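Local atomic coordinates of glucose-6-phosphate dehydrogenase (Trypanosoma cruzi, PDB entry 5AQ1), a protein that catalyses the NADP-dependent oxidation of glucose 6-phosphate to 6-phosphogluconolactone, the entry step of the pentose phosphate pathway, which supplies NADPH. Residues L53-C58 against A441-I446; T224-R229 against M283-S288; D293-K298 against G452-F457; R303-A308 against L347-N352. All blocks are in the same frame, centred on the assembly; numbering follows the deposited sequence.

Contact 1 (L53-C58 against A441-I446)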
# COMPACT_ATOMS: atom_id res chain seq x y z
N LEU B 53 -3.08 -31.24 -34.43
CA LEU B 53 -2.73 -30.84 -35.80
C LEU B 53 -3.97 -30.76 -36.69
O LEU B 53 -4.06 -29.86 -37.53
CB LEU B 53 -1.71 -31.82 -36.40
CG LEU B 53 -0.30 -31.81 -35.79
CD1 LEU B 53 0.49 -33.04 -36.22
CD2 LEU B 53 0.44 -30.54 -36.17
N PHE B 54 -4.91 -31.68 -36.51
CA PHE B 54 -6.18 -31.65 -37.25
C PHE B 54 -6.94 -30.35 -36.98
O PHE B 54 -7.40 -29.69 -37.91
CB PHE B 54 -7.06 -32.85 -36.89
CG PHE B 54 -8.44 -32.80 -37.48
CD1 PHE B 54 -8.63 -32.81 -38.86
CD2 PHE B 54 -9.56 -32.75 -36.66
CE1 PHE B 54 -9.90 -32.77 -39.41
CE2 PHE B 54 -10.84 -32.71 -37.21
CZ PHE B 54 -11.01 -32.72 -38.58
N GLN B 55 -7.05 -29.98 -35.70
CA GLN B 55 -7.73 -28.74 -35.32
C GLN B 55 -7.03 -27.51 -35.89
O GLN B 55 -7.70 -26.58 -36.34
CB GLN B 55 -7.82 -28.62 -33.79
CG GLN B 55 -8.72 -29.66 -33.12
CD GLN B 55 -10.13 -29.64 -33.65
OE1 GLN B 55 -10.67 -28.59 -33.99
NE2 GLN B 55 -10.75 -30.82 -33.74
N LEU B 56 -5.70 -27.51 -35.87
CA LEU B 56 -4.93 -26.41 -36.44
C LEU B 56 -5.15 -26.29 -37.95
O LEU B 56 -5.24 -25.19 -38.48
CB LEU B 56 -3.44 -26.56 -36.14
CG LEU B 56 -2.99 -26.35 -34.69
CD1 LEU B 56 -1.49 -26.56 -34.59
CD2 LEU B 56 -3.38 -24.98 -34.17
N TYR B 57 -5.24 -27.43 -38.63
CA TYR B 57 -5.54 -27.45 -40.06
C TYR B 57 -6.90 -26.82 -40.32
O TYR B 57 -7.03 -25.94 -41.16
CB TYR B 57 -5.50 -28.87 -40.61
CG TYR B 57 -5.65 -28.97 -42.11
CD1 TYR B 57 -4.58 -28.66 -42.96
CD2 TYR B 57 -6.85 -29.37 -42.70
CE1 TYR B 57 -4.71 -28.75 -44.33
CE2 TYR B 57 -6.99 -29.46 -44.08
CZ TYR B 57 -5.91 -29.15 -44.89
OH TYR B 57 -6.03 -29.23 -46.26
N CYS B 58 -7.91 -27.26 -39.57
CA CYS B 58 -9.29 -26.80 -39.75
C CYS B 58 -9.50 -25.32 -39.48
O CYS B 58 -10.39 -24.70 -40.06
CB CYS B 58 -10.24 -27.60 -38.86
SG CYS B 58 -10.45 -29.33 -39.35
N ALA B 441 -4.80 -28.24 -24.93
CA ALA B 441 -3.52 -27.58 -24.68
C ALA B 441 -2.54 -27.65 -25.85
O ALA B 441 -1.88 -26.67 -26.19
CB ALA B 441 -2.87 -28.16 -23.43
N TYR B 442 -2.45 -28.81 -26.48
CA TYR B 442 -1.46 -29.04 -27.53
C TYR B 442 -1.72 -28.27 -28.84
O TYR B 442 -0.82 -28.15 -29.66
CB TYR B 442 -1.32 -30.54 -27.81
CG TYR B 442 -0.52 -31.27 -26.75
CD1 TYR B 442 0.87 -31.20 -26.74
CD2 TYR B 442 -1.14 -32.05 -25.78
CE1 TYR B 442 1.62 -31.87 -25.79
CE2 TYR B 442 -0.40 -32.73 -24.82
CZ TYR B 442 0.98 -32.63 -24.83
OH TYR B 442 1.74 -33.30 -23.88
N GLU B 443 -2.93 -27.75 -29.03
CA GLU B 443 -3.21 -26.90 -30.19
C GLU B 443 -2.48 -25.57 -30.04
O GLU B 443 -1.79 -25.13 -30.96
CB GLU B 443 -4.72 -26.64 -30.35
CG GLU B 443 -5.55 -27.87 -30.68
CD GLU B 443 -7.04 -27.57 -30.68
OE1 GLU B 443 -7.45 -26.61 -31.37
OE2 GLU B 443 -7.79 -28.30 -30.00
N SER B 444 -2.65 -24.93 -28.89
CA SER B 444 -2.00 -23.66 -28.60
C SER B 444 -0.48 -23.77 -28.72
O SER B 444 0.17 -22.94 -29.36
CB SER B 444 -2.36 -23.19 -27.19
OG SER B 444 -3.75 -23.35 -26.92
N LEU B 445 0.08 -24.82 -28.12
CA LEU B 445 1.53 -24.97 -27.99
C LEU B 445 2.21 -25.25 -29.33
O LEU B 445 3.19 -24.58 -29.67
CB LEU B 445 1.87 -26.07 -26.97
CG LEU B 445 1.39 -25.76 -25.54
CD1 LEU B 445 1.54 -26.97 -24.65
CD2 LEU B 445 2.15 -24.58 -24.95
N ILE B 446 1.69 -26.20 -30.09
CA ILE B 446 2.21 -26.49 -31.43
C ILE B 446 2.16 -25.23 -32.30
O ILE B 446 3.12 -24.93 -33.01
CB ILE B 446 1.44 -27.66 -32.10
CG1 ILE B 446 1.79 -28.98 -31.40
CG2 ILE B 446 1.79 -27.76 -33.58
CD1 ILE B 446 0.93 -30.15 -31.82

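Contact 2 (T224-R229 against M283-S288)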
# COMPACT_ATOMS: atom_id res chain seq x y z
N THR B 224 -4.40 -11.69 -16.23
CA THR B 224 -5.17 -11.42 -15.03
C THR B 224 -4.37 -10.58 -14.03
O THR B 224 -4.90 -9.63 -13.45
CB THR B 224 -5.61 -12.73 -14.36
OG1 THR B 224 -6.39 -13.50 -15.28
CG2 THR B 224 -6.43 -12.46 -13.11
N ARG B 225 -3.10 -10.93 -13.86
CA ARG B 225 -2.25 -10.30 -12.85
C ARG B 225 -1.76 -8.91 -13.25
O ARG B 225 -1.78 -7.99 -12.43
CB ARG B 225 -1.03 -11.18 -12.56
CG ARG B 225 -1.34 -12.40 -11.71
CD ARG B 225 -0.05 -13.04 -11.22
NE ARG B 225 0.74 -12.08 -10.45
CZ ARG B 225 2.05 -12.16 -10.23
NH1 ARG B 225 2.77 -13.18 -10.70
NH2 ARG B 225 2.66 -11.21 -9.52
N PHE B 226 -1.32 -8.76 -14.50
CA PHE B 226 -0.57 -7.57 -14.91
C PHE B 226 -1.28 -6.63 -15.88
O PHE B 226 -0.72 -5.60 -16.25
CB PHE B 226 0.78 -8.00 -15.49
CG PHE B 226 1.62 -8.83 -14.56
CD1 PHE B 226 2.06 -8.31 -13.35
CD2 PHE B 226 1.97 -10.13 -14.89
CE1 PHE B 226 2.84 -9.07 -12.49
CE2 PHE B 226 2.75 -10.90 -14.04
CZ PHE B 226 3.19 -10.36 -12.83
N ALA B 227 -2.50 -6.96 -16.29
CA ALA B 227 -3.31 -6.06 -17.13
C ALA B 227 -4.36 -5.31 -16.32
O ALA B 227 -5.03 -4.42 -16.84
CB ALA B 227 -3.98 -6.84 -18.26
N ASN B 228 -4.48 -5.66 -15.04
CA ASN B 228 -5.57 -5.20 -14.20
C ASN B 228 -5.05 -4.58 -12.92
O ASN B 228 -4.38 -5.25 -12.13
CB ASN B 228 -6.46 -6.40 -13.86
CG ASN B 228 -7.06 -7.04 -15.08
OD1 ASN B 228 -7.71 -6.37 -15.89
ND2 ASN B 228 -6.85 -8.34 -15.24
N ARG B 229 -5.37 -3.30 -12.70
CA ARG B 229 -4.96 -2.62 -11.48
C ARG B 229 -5.52 -3.31 -10.25
O ARG B 229 -4.83 -3.43 -9.23
CB ARG B 229 -5.39 -1.15 -11.50
CG ARG B 229 -5.14 -0.38 -10.21
CD ARG B 229 -3.69 -0.46 -9.75
NE ARG B 229 -2.80 0.18 -10.71
CZ ARG B 229 -2.28 1.40 -10.61
NH1 ARG B 229 -2.54 2.17 -9.55
NH2 ARG B 229 -1.48 1.86 -11.57
N MET B 283 5.85 -14.67 -10.01
CA MET B 283 6.85 -13.85 -10.70
C MET B 283 6.54 -12.36 -10.58
O MET B 283 5.40 -11.97 -10.36
CB MET B 283 6.93 -14.23 -12.19
CG MET B 283 5.65 -13.97 -12.98
SD MET B 283 5.72 -14.51 -14.70
CE MET B 283 6.05 -12.96 -15.52
N GLU B 284 7.58 -11.55 -10.72
CA GLU B 284 7.41 -10.10 -10.82
C GLU B 284 6.87 -9.73 -12.19
O GLU B 284 6.88 -10.54 -13.12
CB GLU B 284 8.74 -9.38 -10.57
CG GLU B 284 9.27 -9.51 -9.15
CD GLU B 284 8.38 -8.83 -8.13
OE1 GLU B 284 7.90 -7.71 -8.41
OE2 GLU B 284 8.16 -9.42 -7.05
N LYS B 285 6.38 -8.50 -12.31
CA LYS B 285 5.95 -7.98 -13.60
C LYS B 285 7.15 -7.97 -14.55
O LYS B 285 8.20 -7.43 -14.21
CB LYS B 285 5.39 -6.57 -13.44
CG LYS B 285 4.86 -5.98 -14.73
CD LYS B 285 4.45 -4.53 -14.56
CE LYS B 285 3.19 -4.39 -13.73
NZ LYS B 285 2.69 -2.99 -13.76
N PRO B 286 7.00 -8.59 -15.73
CA PRO B 286 8.12 -8.66 -16.67
C PRO B 286 8.38 -7.33 -17.37
O PRO B 286 7.50 -6.48 -17.44
CB PRO B 286 7.68 -9.73 -17.67
CG PRO B 286 6.20 -9.70 -17.64
CD PRO B 286 5.82 -9.32 -16.23
N ARG B 287 9.60 -7.19 -17.88
CA ARG B 287 10.05 -5.96 -18.51
C ARG B 287 9.29 -5.67 -19.79
O ARG B 287 9.14 -4.51 -20.18
CB ARG B 287 11.56 -6.04 -18.78
CG ARG B 287 12.39 -6.02 -17.51
CD ARG B 287 13.85 -6.35 -17.78
NE ARG B 287 14.63 -6.37 -16.55
CZ ARG B 287 15.88 -6.82 -16.43
NH1 ARG B 287 16.52 -7.31 -17.49
NH2 ARG B 287 16.49 -6.79 -15.26
N SER B 288 8.84 -6.72 -20.45
CA SER B 288 7.98 -6.62 -21.63
C SER B 288 7.22 -7.94 -21.77
O SER B 288 7.35 -8.81 -20.91
CB SER B 288 8.81 -6.37 -22.89
OG SER B 288 9.40 -7.58 -23.34

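Contact 3 (D293-K298 against G452-F457)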
# COMPACT_ATOMS: atom_id res chain seq x y z
N ASP B 293 11.80 -12.06 -21.69
CA ASP B 293 11.49 -11.21 -20.55
C ASP B 293 10.55 -11.92 -19.58
O ASP B 293 10.69 -11.78 -18.36
CB ASP B 293 10.90 -9.87 -21.00
CG ASP B 293 11.95 -8.88 -21.45
OD1 ASP B 293 13.14 -9.06 -21.10
OD2 ASP B 293 11.60 -7.89 -22.13
N ILE B 294 9.60 -12.68 -20.11
CA ILE B 294 8.66 -13.44 -19.28
C ILE B 294 9.36 -14.63 -18.61
O ILE B 294 9.22 -14.85 -17.41
CB ILE B 294 7.44 -13.91 -20.09
CG1 ILE B 294 6.58 -12.70 -20.48
CG2 ILE B 294 6.60 -14.89 -19.28
CD1 ILE B 294 5.54 -12.97 -21.55
N ARG B 295 10.12 -15.39 -19.39
CA ARG B 295 10.84 -16.55 -18.87
C ARG B 295 11.90 -16.18 -17.84
O ARG B 295 12.13 -16.93 -16.89
CB ARG B 295 11.49 -17.33 -20.00
CG ARG B 295 10.56 -18.32 -20.68
CD ARG B 295 11.06 -18.61 -22.08
NE ARG B 295 11.27 -20.03 -22.32
CZ ARG B 295 12.12 -20.54 -23.22
NH1 ARG B 295 12.88 -19.75 -23.98
NH2 ARG B 295 12.23 -21.85 -23.35
N ASP B 296 12.56 -15.04 -18.04
CA ASP B 296 13.51 -14.52 -17.05
C ASP B 296 12.84 -14.37 -15.68
O ASP B 296 13.40 -14.80 -14.68
CB ASP B 296 14.08 -13.16 -17.48
CG ASP B 296 15.22 -13.28 -18.49
OD1 ASP B 296 15.50 -14.40 -18.98
OD2 ASP B 296 15.85 -12.25 -18.78
N GLU B 297 11.65 -13.79 -15.65
CA GLU B 297 10.94 -13.58 -14.38
C GLU B 297 10.52 -14.89 -13.73
O GLU B 297 10.53 -15.00 -12.50
CB GLU B 297 9.71 -12.68 -14.57
CG GLU B 297 10.01 -11.25 -14.99
CD GLU B 297 10.95 -10.52 -14.05
OE1 GLU B 297 11.01 -10.86 -12.85
OE2 GLU B 297 11.61 -9.57 -14.51
N LYS B 298 10.15 -15.87 -14.54
CA LYS B 298 9.77 -17.18 -14.03
C LYS B 298 10.97 -17.87 -13.38
O LYS B 298 10.84 -18.45 -12.30
CB LYS B 298 9.19 -18.05 -15.15
CG LYS B 298 7.86 -17.53 -15.69
CD LYS B 298 7.45 -18.24 -16.98
CE LYS B 298 6.90 -19.62 -16.70
NZ LYS B 298 6.63 -20.37 -17.96
N GLY B 452 7.34 -19.57 -33.43
CA GLY B 452 8.67 -19.32 -32.89
C GLY B 452 8.65 -18.59 -31.56
O GLY B 452 9.68 -18.07 -31.12
N ASN B 453 7.49 -18.59 -30.90
CA ASN B 453 7.31 -17.96 -29.60
C ASN B 453 7.58 -18.96 -28.48
O ASN B 453 6.81 -19.90 -28.27
CB ASN B 453 5.89 -17.40 -29.47
CG ASN B 453 5.64 -16.72 -28.14
OD1 ASN B 453 6.53 -16.59 -27.31
ND2 ASN B 453 4.41 -16.27 -27.94
N SER B 454 8.67 -18.74 -27.74
CA SER B 454 9.10 -19.65 -26.68
C SER B 454 8.48 -19.39 -25.31
O SER B 454 8.83 -20.06 -24.35
CB SER B 454 10.63 -19.61 -26.55
OG SER B 454 11.24 -20.01 -27.75
N THR B 455 7.57 -18.42 -25.22
CA THR B 455 7.00 -18.00 -23.94
C THR B 455 6.54 -19.17 -23.07
O THR B 455 6.89 -19.25 -21.89
CB THR B 455 5.80 -17.05 -24.15
OG1 THR B 455 6.24 -15.87 -24.84
CG2 THR B 455 5.18 -16.64 -22.82
N ASN B 456 5.77 -20.08 -23.67
CA ASN B 456 5.13 -21.17 -22.93
C ASN B 456 5.85 -22.51 -23.07
O ASN B 456 5.22 -23.55 -23.22
CB ASN B 456 3.67 -21.30 -23.37
CG ASN B 456 2.84 -20.08 -22.99
OD1 ASN B 456 2.93 -19.59 -21.87
ND2 ASN B 456 2.03 -19.59 -23.92
N PHE B 457 7.18 -22.45 -23.03
CA PHE B 457 8.02 -23.64 -23.12
C PHE B 457 9.12 -23.54 -22.07
O PHE B 457 9.63 -22.45 -21.82
CB PHE B 457 8.61 -23.77 -24.52
CG PHE B 457 7.59 -24.02 -25.58
CD1 PHE B 457 6.97 -22.97 -26.23
CD2 PHE B 457 7.23 -25.32 -25.92
CE1 PHE B 457 6.02 -23.20 -27.21
CE2 PHE B 457 6.28 -25.56 -26.89
CZ PHE B 457 5.67 -24.50 -27.54
O HOH W 1 4.87 -18.92 -19.80
O HOH W 2 8.44 -20.67 -19.80

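Contact 4 (R303-A308 against L347-N352)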
# COMPACT_ATOMS: atom_id res chain seq x y z
N ARG B 303 14.07 -19.49 -8.37
CA ARG B 303 15.33 -19.54 -7.63
C ARG B 303 15.22 -18.97 -6.21
O ARG B 303 16.12 -19.16 -5.39
CB ARG B 303 16.44 -18.82 -8.41
CG ARG B 303 16.88 -19.59 -9.65
CD ARG B 303 17.98 -18.87 -10.43
NE ARG B 303 19.27 -18.87 -9.74
CZ ARG B 303 19.87 -17.80 -9.20
NH1 ARG B 303 19.32 -16.59 -9.25
NH2 ARG B 303 21.05 -17.95 -8.60
N GLN B 304 14.11 -18.28 -5.92
CA GLN B 304 13.83 -17.74 -4.58
C GLN B 304 12.90 -18.63 -3.75
O GLN B 304 12.61 -18.30 -2.61
CB GLN B 304 13.22 -16.35 -4.72
CG GLN B 304 14.15 -15.35 -5.39
CD GLN B 304 13.48 -14.02 -5.66
OE1 GLN B 304 12.32 -13.81 -5.32
NE2 GLN B 304 14.22 -13.12 -6.28
N VAL B 305 12.43 -19.73 -4.33
CA VAL B 305 11.58 -20.67 -3.60
C VAL B 305 12.45 -21.52 -2.68
O VAL B 305 13.47 -22.06 -3.12
CB VAL B 305 10.79 -21.58 -4.55
CG1 VAL B 305 9.99 -22.61 -3.76
CG2 VAL B 305 9.86 -20.76 -5.43
N VAL B 306 12.06 -21.63 -1.42
CA VAL B 306 12.79 -22.45 -0.46
C VAL B 306 12.50 -23.93 -0.77
O VAL B 306 11.33 -24.31 -0.90
CB VAL B 306 12.37 -22.14 0.99
CG1 VAL B 306 13.06 -23.08 1.97
CG2 VAL B 306 12.68 -20.69 1.33
N PRO B 307 13.55 -24.76 -0.89
CA PRO B 307 13.31 -26.16 -1.23
C PRO B 307 12.37 -26.86 -0.25
O PRO B 307 12.46 -26.64 0.96
CB PRO B 307 14.71 -26.79 -1.16
CG PRO B 307 15.65 -25.65 -1.40
CD PRO B 307 14.99 -24.45 -0.78
N ALA B 308 11.48 -27.69 -0.78
CA ALA B 308 10.55 -28.45 0.05
C ALA B 308 11.31 -29.37 0.98
O ALA B 308 12.43 -29.79 0.68
CB ALA B 308 9.61 -29.27 -0.84
N LEU B 347 2.26 -30.23 -0.21
CA LEU B 347 3.50 -29.54 0.15
C LEU B 347 3.17 -28.13 0.64
O LEU B 347 2.25 -27.50 0.12
CB LEU B 347 4.42 -29.45 -1.06
CG LEU B 347 5.40 -30.59 -1.32
CD1 LEU B 347 4.75 -31.96 -1.19
CD2 LEU B 347 6.02 -30.43 -2.70
N ARG B 348 3.92 -27.65 1.63
CA ARG B 348 3.92 -26.23 1.97
C ARG B 348 5.25 -25.63 1.56
O ARG B 348 6.31 -26.02 2.07
CB ARG B 348 3.68 -25.99 3.47
CG ARG B 348 3.75 -24.52 3.86
CD ARG B 348 3.23 -24.24 5.27
NE ARG B 348 4.16 -24.68 6.31
CZ ARG B 348 3.90 -25.57 7.27
NH1 ARG B 348 2.70 -26.15 7.39
NH2 ARG B 348 4.85 -25.87 8.15
N LEU B 349 5.21 -24.67 0.63
CA LEU B 349 6.40 -23.98 0.17
C LEU B 349 6.40 -22.53 0.63
O LEU B 349 5.34 -21.94 0.88
CB LEU B 349 6.50 -24.03 -1.35
CG LEU B 349 6.42 -25.43 -1.99
CD1 LEU B 349 6.49 -25.32 -3.50
CD2 LEU B 349 7.51 -26.34 -1.47
N HIS B 350 7.59 -21.96 0.74
CA HIS B 350 7.78 -20.55 1.05
C HIS B 350 8.58 -19.91 -0.08
O HIS B 350 9.59 -20.46 -0.51
CB HIS B 350 8.52 -20.39 2.37
CG HIS B 350 7.87 -21.09 3.52
ND1 HIS B 350 6.69 -20.66 4.08
CD2 HIS B 350 8.24 -22.20 4.20
CE1 HIS B 350 6.35 -21.48 5.06
NE2 HIS B 350 7.27 -22.42 5.16
N VAL B 351 8.12 -18.75 -0.55
CA VAL B 351 8.88 -17.95 -1.50
C VAL B 351 9.54 -16.83 -0.72
O VAL B 351 8.85 -15.96 -0.17
CB VAL B 351 7.97 -17.37 -2.60
CG1 VAL B 351 8.80 -16.64 -3.65
CG2 VAL B 351 7.14 -18.47 -3.25
N ASN B 352 10.87 -16.85 -0.65
CA ASN B 352 11.60 -15.88 0.16
C ASN B 352 11.97 -14.61 -0.60
O ASN B 352 13.10 -14.45 -1.08
CB ASN B 352 12.85 -16.50 0.77
CG ASN B 352 13.50 -15.59 1.78
OD1 ASN B 352 12.81 -14.85 2.49
ND2 ASN B 352 14.82 -15.63 1.86

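Contact 1 (L53-C58 against A441-I446)
I446 meets L56 and L53 through one methyl branch. Its CG2 touches L56 CD1 at 3.6 Å and L53 CD2 at 4.0 Å, so the two leucines, neighbours on the face of one helix, close around a single carbon of the other. The L53 and I446 side chains run across each other at about a right angle, and that branch is presented because I446 holds CG2 anti to its backbone N while CG1 (chi1 -71°) lies beside it. The second methyl of L56, CD2, rests on the main chain, 3.6 Å from E443 O. Next to this patch the E443 side chain reaches across at a slant, extended beyond CG, and sets its carboxylate against the methylenes of Q55: OE1 is 3.2 Å from Q55 CB and OE2 is 3.5 Å from Q55 CG. No hydrogen bond links the two segments. The Q55 chain bends at chi2 and carries its amide away, with the amide and carboxylate planes 41° apart; that amide has weak bonds to R97 and the carbonyl of T92. E443 OE2 accepts from the backbone N of D440, which ties that oxygen back to its own chain. The axes of 53-58 and 441-446 come within 9.2 Å at a crossing angle of -64°. Helix 43-58, which follows the first strand of the Rossmann-type NAD-binding domain, thereby packs on helix 441-451 of the C-terminal domain, with Y147 of strand 143-148 beside I446 and L417 of a neighbouring subunit against L56 and E443.

Contact 2 (T224-R229 against M283-S288)
R225 grips M283 O end-on with both terminal nitrogens. NH1 donates at 2.9 Å to M283 O, within the carbonyl plane and on a lone pair, whereas NH2, 3.0 Å from M283 O, comes in nearly along the C=O axis. Both N-H...O angles are bent, near 140°, because two N-H groups of one guanidinium converge on a single oxygen. NH1 also bonds to L280 O, so the guanidinium gathers carbonyls at the C-terminal end of helix 264-282, and it makes a cation-pi contact with W235.

Beneath this polar grip lies F226. Its CZ sits 3.3 Å above the guanidinium plane, over the centre, while its ring is sandwiched: R225 CB covers one face, and K285 CA and P286 CD make CH-pi contacts on the other, at 3.9 Å and 4.3 Å from the F226 ring centroid. K285 keeps CG trans to N (chi1 -177°), runs past the ring in the opposite sense and takes NZ to E383 and D354 of two different neighbouring subunits. The chemistry is thus graded: a charged group held by two main-chain carbonyls, an aromatic wedge filling the middle, and a lysine whose carbons pack within the chain while its charge serves the tetramer.

Contact 3 (D293-K298 against G452-F457)
R295 approaches F457 O with CG opposite its carbonyl carbon and a bend at chi3 (124°), a course that turns the inner side of the guanidinium onto that carbonyl. The grip is side-on: NE lies 3.0 Å and NH2 3.1 Å from F457 O, both reaching it from the same face of its plane, with NH2 well above that plane. S454 O sits 3.2 Å above one face of the guanidinium, toward the rim; R295 NH1 forms a salt bridge with E292.

K298 bends at chi3 (77°), which takes NZ to the waters between the segments. Water 1 accepts from K298 NZ at 2.9 Å and donates to T455 O and N456 OD1. Q276 and E462 also hold this ammonium. I294 CD1 meets T455 CG2 at 3.9 Å, while T455 is positioned by N453 OD1, which accepts from its backbone N in an Asx turn and from its OG1 at 2.6 Å.

A Schellman motif ends helix 441-451 at G452, and a type I turn runs from S454 to F457. Helix 291-302 packs against the connection leading into helix 460-479, with helix 264-282 touching K298 and F207 meeting the F457 ring edge-to-face.

Contact 4 (R303-A308 against L347-N352)
V305 and V351 bring their CG2 methyls together at 4.2 Å, the two side chains meeting at a slant. Both valines put CG2 anti to the carbonyl carbon and CG1 anti to the backbone N (chi1 176° and -175°), which sets the same branch, CG2, on the side where they meet. The apolar row continues along the strand: V305 CG1 stands 4.4 Å from L349 CD1, and A308 CB packs on L349 CD2 at 3.7 Å, with L347 CD2 slightly farther from the same A308 CB at 4.2 Å. I469, Y470 and L473 of helix 460-479 cover this patch.

Around the valines the main chains pair. V305 and V351 form a non-hydrogen-bonded antiparallel pair, a single bridge flanked by two backbone bonds: V306 N to H350 O at 2.9 Å and N352 N to Q304 O at 3.0 Å. H350 O is also flanked by carbon, since V306 CG2 lies 3.6 Å from it. Farther out, V306 CG2 is 4.2 Å from N352 CB.

At the polar edge, Q304 OE1 bonds to N353, H350 NE2 to E312, and the main-chain O of N352 to R385 of a neighbouring subunit. The strand 344-349 region thus gains a short irregular partner after helix 291-302. Its chemistry mostly divides: carbon against carbon under the helix, main-chain amides and carbonyls satisfying one another at the bridge, and polar groups turned to partners beyond both segments.

Contacts 1, 2 and 3 are buried, contact 4 partly open. Helix 291-302 links three: contact 2 uses the loop before it, contact 3 its body and contact 4 the chain after it. Contact 1 uses the first part of helix 441-451 and contact 3 the loop that follows; they touch where L445 packs on N456 and F457. Contact 1, between the two domains, joins an apolar patch to a carboxylate on methylenes and lacks hydrogen bonds across it; contacts 2 and 3 each turn an arginine onto a loop carbonyl, end-on and side-on; contact 4 joins backbone pairing to an apolar row. Contacts 2 and 3 reach one neighbouring subunit through R287, D296 and E297.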